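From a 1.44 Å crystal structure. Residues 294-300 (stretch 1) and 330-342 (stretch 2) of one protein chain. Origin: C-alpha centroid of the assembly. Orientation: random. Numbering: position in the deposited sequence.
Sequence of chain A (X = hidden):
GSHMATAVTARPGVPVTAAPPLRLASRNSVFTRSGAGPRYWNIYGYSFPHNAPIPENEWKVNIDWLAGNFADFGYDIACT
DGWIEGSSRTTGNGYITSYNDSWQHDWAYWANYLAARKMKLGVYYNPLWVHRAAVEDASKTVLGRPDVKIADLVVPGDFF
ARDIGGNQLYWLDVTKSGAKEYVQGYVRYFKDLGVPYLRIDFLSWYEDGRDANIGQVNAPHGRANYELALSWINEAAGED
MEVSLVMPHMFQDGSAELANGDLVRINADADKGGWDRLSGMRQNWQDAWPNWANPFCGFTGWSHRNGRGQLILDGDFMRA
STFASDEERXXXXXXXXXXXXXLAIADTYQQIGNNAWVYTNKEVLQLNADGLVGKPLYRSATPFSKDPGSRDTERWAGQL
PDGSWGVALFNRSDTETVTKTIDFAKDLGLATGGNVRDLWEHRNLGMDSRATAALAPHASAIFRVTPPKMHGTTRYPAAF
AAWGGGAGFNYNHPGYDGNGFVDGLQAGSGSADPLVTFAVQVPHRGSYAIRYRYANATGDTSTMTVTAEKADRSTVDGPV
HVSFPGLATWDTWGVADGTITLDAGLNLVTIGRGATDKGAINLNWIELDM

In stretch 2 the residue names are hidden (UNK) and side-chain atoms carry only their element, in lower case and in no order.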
# COMPACT_ATOMS: atom_id res chain seq x y z
N ASN A 294 11.96 -6.50 -9.00
CA ASN A 294 10.71 -7.10 -9.46
C ASN A 294 9.71 -7.14 -8.32
O ASN A 294 10.10 -7.18 -7.13
CB ASN A 294 10.93 -8.50 -10.08
CG ASN A 294 11.43 -9.52 -9.09
OD1 ASN A 294 12.64 -9.87 -9.06
ND2 ASN A 294 10.56 -9.99 -8.26
N PRO A 295 8.40 -7.07 -8.64
CA PRO A 295 7.39 -6.98 -7.57
C PRO A 295 7.18 -8.26 -6.78
O PRO A 295 6.76 -8.18 -5.63
CB PRO A 295 6.14 -6.51 -8.31
CG PRO A 295 6.36 -6.98 -9.74
CD PRO A 295 7.83 -6.77 -9.97
N PHE A 296 7.50 -9.44 -7.33
CA PHE A 296 7.46 -10.61 -6.47
C PHE A 296 8.35 -10.37 -5.26
O PHE A 296 7.93 -10.60 -4.11
CB PHE A 296 7.88 -11.88 -7.18
CG PHE A 296 6.77 -12.58 -7.92
CD1 PHE A 296 5.83 -13.34 -7.20
CD2 PHE A 296 6.66 -12.54 -9.29
CE1 PHE A 296 4.81 -13.99 -7.86
CE2 PHE A 296 5.65 -13.20 -9.95
CZ PHE A 296 4.71 -13.95 -9.23
N CYS A 297 9.57 -9.91 -5.49
CA CYS A 297 10.51 -9.69 -4.39
C CYS A 297 10.15 -8.43 -3.61
O CYS A 297 10.29 -8.41 -2.38
CB CYS A 297 11.93 -9.56 -4.90
SG CYS A 297 12.61 -11.11 -5.55
N GLY A 298 9.74 -7.36 -4.28
CA GLY A 298 9.42 -6.14 -3.57
C GLY A 298 8.20 -6.24 -2.67
O GLY A 298 8.19 -5.72 -1.54
N PHE A 299 7.13 -6.86 -3.15
CA PHE A 299 5.96 -7.07 -2.31
C PHE A 299 6.36 -7.93 -1.12
O PHE A 299 5.98 -7.65 0.03
CB PHE A 299 4.84 -7.79 -3.07
CG PHE A 299 4.02 -6.92 -4.01
CD1 PHE A 299 3.51 -5.69 -3.63
CD2 PHE A 299 3.69 -7.41 -5.28
CE1 PHE A 299 2.69 -4.96 -4.49
CE2 PHE A 299 2.89 -6.68 -6.13
CZ PHE A 299 2.39 -5.45 -5.73
N THR A 300 7.10 -9.02 -1.39
CA THR A 300 7.52 -9.92 -0.31
C THR A 300 8.39 -9.18 0.72
O THR A 300 8.19 -9.29 1.94
CB THR A 300 8.25 -11.13 -0.88
OG1 THR A 300 7.36 -11.86 -1.74
CG2 THR A 300 8.76 -12.06 0.20
N UNK A 330 -2.83 -13.83 -16.00
CA UNK A 330 -3.52 -14.13 -14.76
C UNK A 330 -2.58 -14.01 -13.56
O UNK A 330 -2.96 -13.50 -12.50
c UNK A 330 -6.03 -16.99 -15.76
n UNK A 330 -5.94 -19.28 -16.55
c UNK A 330 -5.40 -15.61 -15.68
c UNK A 330 -5.16 -18.02 -16.43
c UNK A 330 -4.16 -15.53 -14.79
N UNK A 331 -1.34 -14.46 -13.71
CA UNK A 331 -0.35 -14.32 -12.64
C UNK A 331 -0.05 -12.87 -12.25
O UNK A 331 0.03 -12.56 -11.07
c UNK A 331 0.92 -15.10 -12.99
o UNK A 331 0.58 -16.51 -13.00
c UNK A 331 2.05 -14.82 -12.01
N UNK A 332 0.11 -12.03 -13.24
CA UNK A 332 0.25 -10.58 -13.03
C UNK A 332 -0.87 -10.06 -12.12
O UNK A 332 -0.63 -9.42 -11.09
c UNK A 332 -1.99 -8.08 -15.92
c UNK A 332 0.23 -8.37 -14.36
s UNK A 332 -0.28 -7.66 -15.93
c UNK A 332 0.24 -9.88 -14.40
N UNK A 333 -2.11 -10.33 -12.54
CA UNK A 333 -3.26 -9.81 -11.81
C UNK A 333 -3.33 -10.43 -10.41
O UNK A 333 -3.52 -9.74 -9.41
c UNK A 333 -5.81 -9.59 -11.95
c UNK A 333 -7.46 -7.47 -11.22
c UNK A 333 -4.53 -10.11 -12.58
s UNK A 333 -5.84 -7.78 -11.93
N UNK A 334 -3.10 -11.73 -10.32
CA UNK A 334 -3.19 -12.42 -9.04
C UNK A 334 -2.17 -11.91 -8.02
O UNK A 334 -2.45 -11.81 -6.81
n UNK A 334 -3.94 -15.83 -10.40
c UNK A 334 -4.18 -14.62 -9.87
o UNK A 334 -5.30 -14.09 -9.90
c UNK A 334 -3.00 -13.93 -9.23
N UNK A 335 -0.97 -11.55 -8.48
CA UNK A 335 0.03 -11.01 -7.56
C UNK A 335 -0.40 -9.66 -7.01
O UNK A 335 -0.27 -9.40 -5.81
c UNK A 335 2.52 -10.30 -7.41
c UNK A 335 3.81 -10.11 -8.27
c UNK A 335 2.85 -11.14 -6.19
c UNK A 335 1.39 -10.87 -8.28
N UNK A 336 -0.89 -8.78 -7.88
CA UNK A 336 -1.32 -7.45 -7.42
C UNK A 336 -2.45 -7.59 -6.40
O UNK A 336 -2.44 -6.92 -5.35
c UNK A 336 1.64 -5.53 -10.68
c UNK A 336 -1.78 -6.56 -8.59
c UNK A 336 -0.76 -6.34 -9.71
s UNK A 336 0.78 -5.60 -9.12
N UNK A 337 -3.40 -8.45 -6.70
CA UNK A 337 -4.53 -8.64 -5.79
C UNK A 337 -4.07 -9.28 -4.47
O UNK A 337 -4.45 -8.85 -3.36
c UNK A 337 -6.25 -8.69 -7.59
c UNK A 337 -6.72 -9.89 -5.43
c UNK A 337 -5.66 -9.47 -6.45
N UNK A 338 -3.24 -10.32 -4.54
CA UNK A 338 -2.74 -10.98 -3.34
C UNK A 338 -2.08 -9.99 -2.39
O UNK A 338 -2.23 -10.08 -1.16
c UNK A 338 -1.77 -12.10 -3.69
N UNK A 339 -1.34 -9.03 -2.94
CA UNK A 339 -0.57 -8.12 -2.13
C UNK A 339 -1.35 -6.88 -1.68
O UNK A 339 -0.83 -6.06 -0.90
c UNK A 339 0.68 -7.71 -2.90
N UNK A 340 -2.61 -6.75 -2.10
CA UNK A 340 -3.39 -5.57 -1.76
C UNK A 340 -3.01 -4.32 -2.51
O UNK A 340 -3.37 -3.20 -2.13
N UNK A 341 -2.32 -4.48 -3.62
CA UNK A 341 -1.82 -3.36 -4.38
C UNK A 341 -2.93 -2.63 -5.08
O UNK A 341 -3.97 -3.19 -5.38
c UNK A 341 -0.85 -3.90 -5.45
o UNK A 341 -0.30 -2.92 -6.31
N UNK A 342 -2.68 -1.37 -5.46
CA UNK A 342 -3.49 -0.79 -6.54
C UNK A 342 -3.56 -1.71 -7.76
O UNK A 342 -2.60 -2.47 -8.04
c UNK A 342 -1.53 -0.51 -5.14
c UNK A 342 -2.70 0.47 -6.94
c UNK A 342 -1.32 0.21 -6.43

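Position 330 carries four carbons in a row ending in nitrogen, and nothing of stretch 1 lies near: Lys-330, partly exposed, its amine hydrogen-bonded elsewhere in the structure. At 331 one carbon bears an oxygen and a carbon, the branched pattern of Thr-331. Its CG2 lies 3.9 Å from CZ of Phe-296, at the ring's edge, while its hydroxyl is satisfied elsewhere, so a small polar residue still offers an apolar methyl here.

Positions 332 and 333 each hold two carbons, a sulfur and a terminal carbon, unbranched. They are Met-332 and Met-333, buried and without contact to stretch 1; the first points away from it. At 334 the second of two carbons carries one oxygen and one nitrogen: Asn-334, whose amide is buried but hydrogen-bonded elsewhere through both polar atoms.

Position 335 has four carbons, forked at the second, which identifies Leu-335; its CA-to-CB bond points toward stretch 1. The fork serves it well. CD2 sits over the face of Phe-296, 3.7 Å from the ring centroid and almost on the ring normal, a CH-pi contact, and also lies 4.3 Å from CB of Pro-295. CG approaches CD2 of Phe-299 at 3.8 Å.

At 336 two carbons, a sulfur and a carbon follow without branching: Met-336. Its CA-to-CB bond points away, yet the flexible chain brings SD back to 3.8 Å from CZ of Phe-299, at the ring's edge. Three carbons at 337, one carrying the other two, make Val-337, buried outside this contact; the single carbon at 338 makes Ala-338, likewise.

Position 339 also has one carbon, but it points toward stretch 1: Ala-339. CB lies over the face of Phe-299, 3.5 Å from the ring centroid, so a lone methyl fills this close space. Position 340 has no side-chain atoms, hence Gly-340; its phi of 74° favours glycine, and it leaves the helix in a Schellman motif, with N bonded to O of Val-337 at 3.1 Å.

At 341 a carbon then an oxygen give Ser-341, whose CB is 3.6 Å from CZ of Phe-299 while OG of Ser-341 donates to the backbone O of residue 342 at 2.9 Å. That last position, 342, shows three carbons closing a ring onto the backbone nitrogen, as only proline does, which makes it Pro-342.

The two helices run nearly parallel, 8° apart, with axes 11.0 Å distant at closest approach. No hydrogen bond crosses between the stretches; apolar packing joins them. Leu-335 meets both phenylalanines, and Phe-299 rests against Leu-335, Met-336, Ala-339 and Ser-341.

Stretch 2 (330-342) KTMMNLMVAAGSP
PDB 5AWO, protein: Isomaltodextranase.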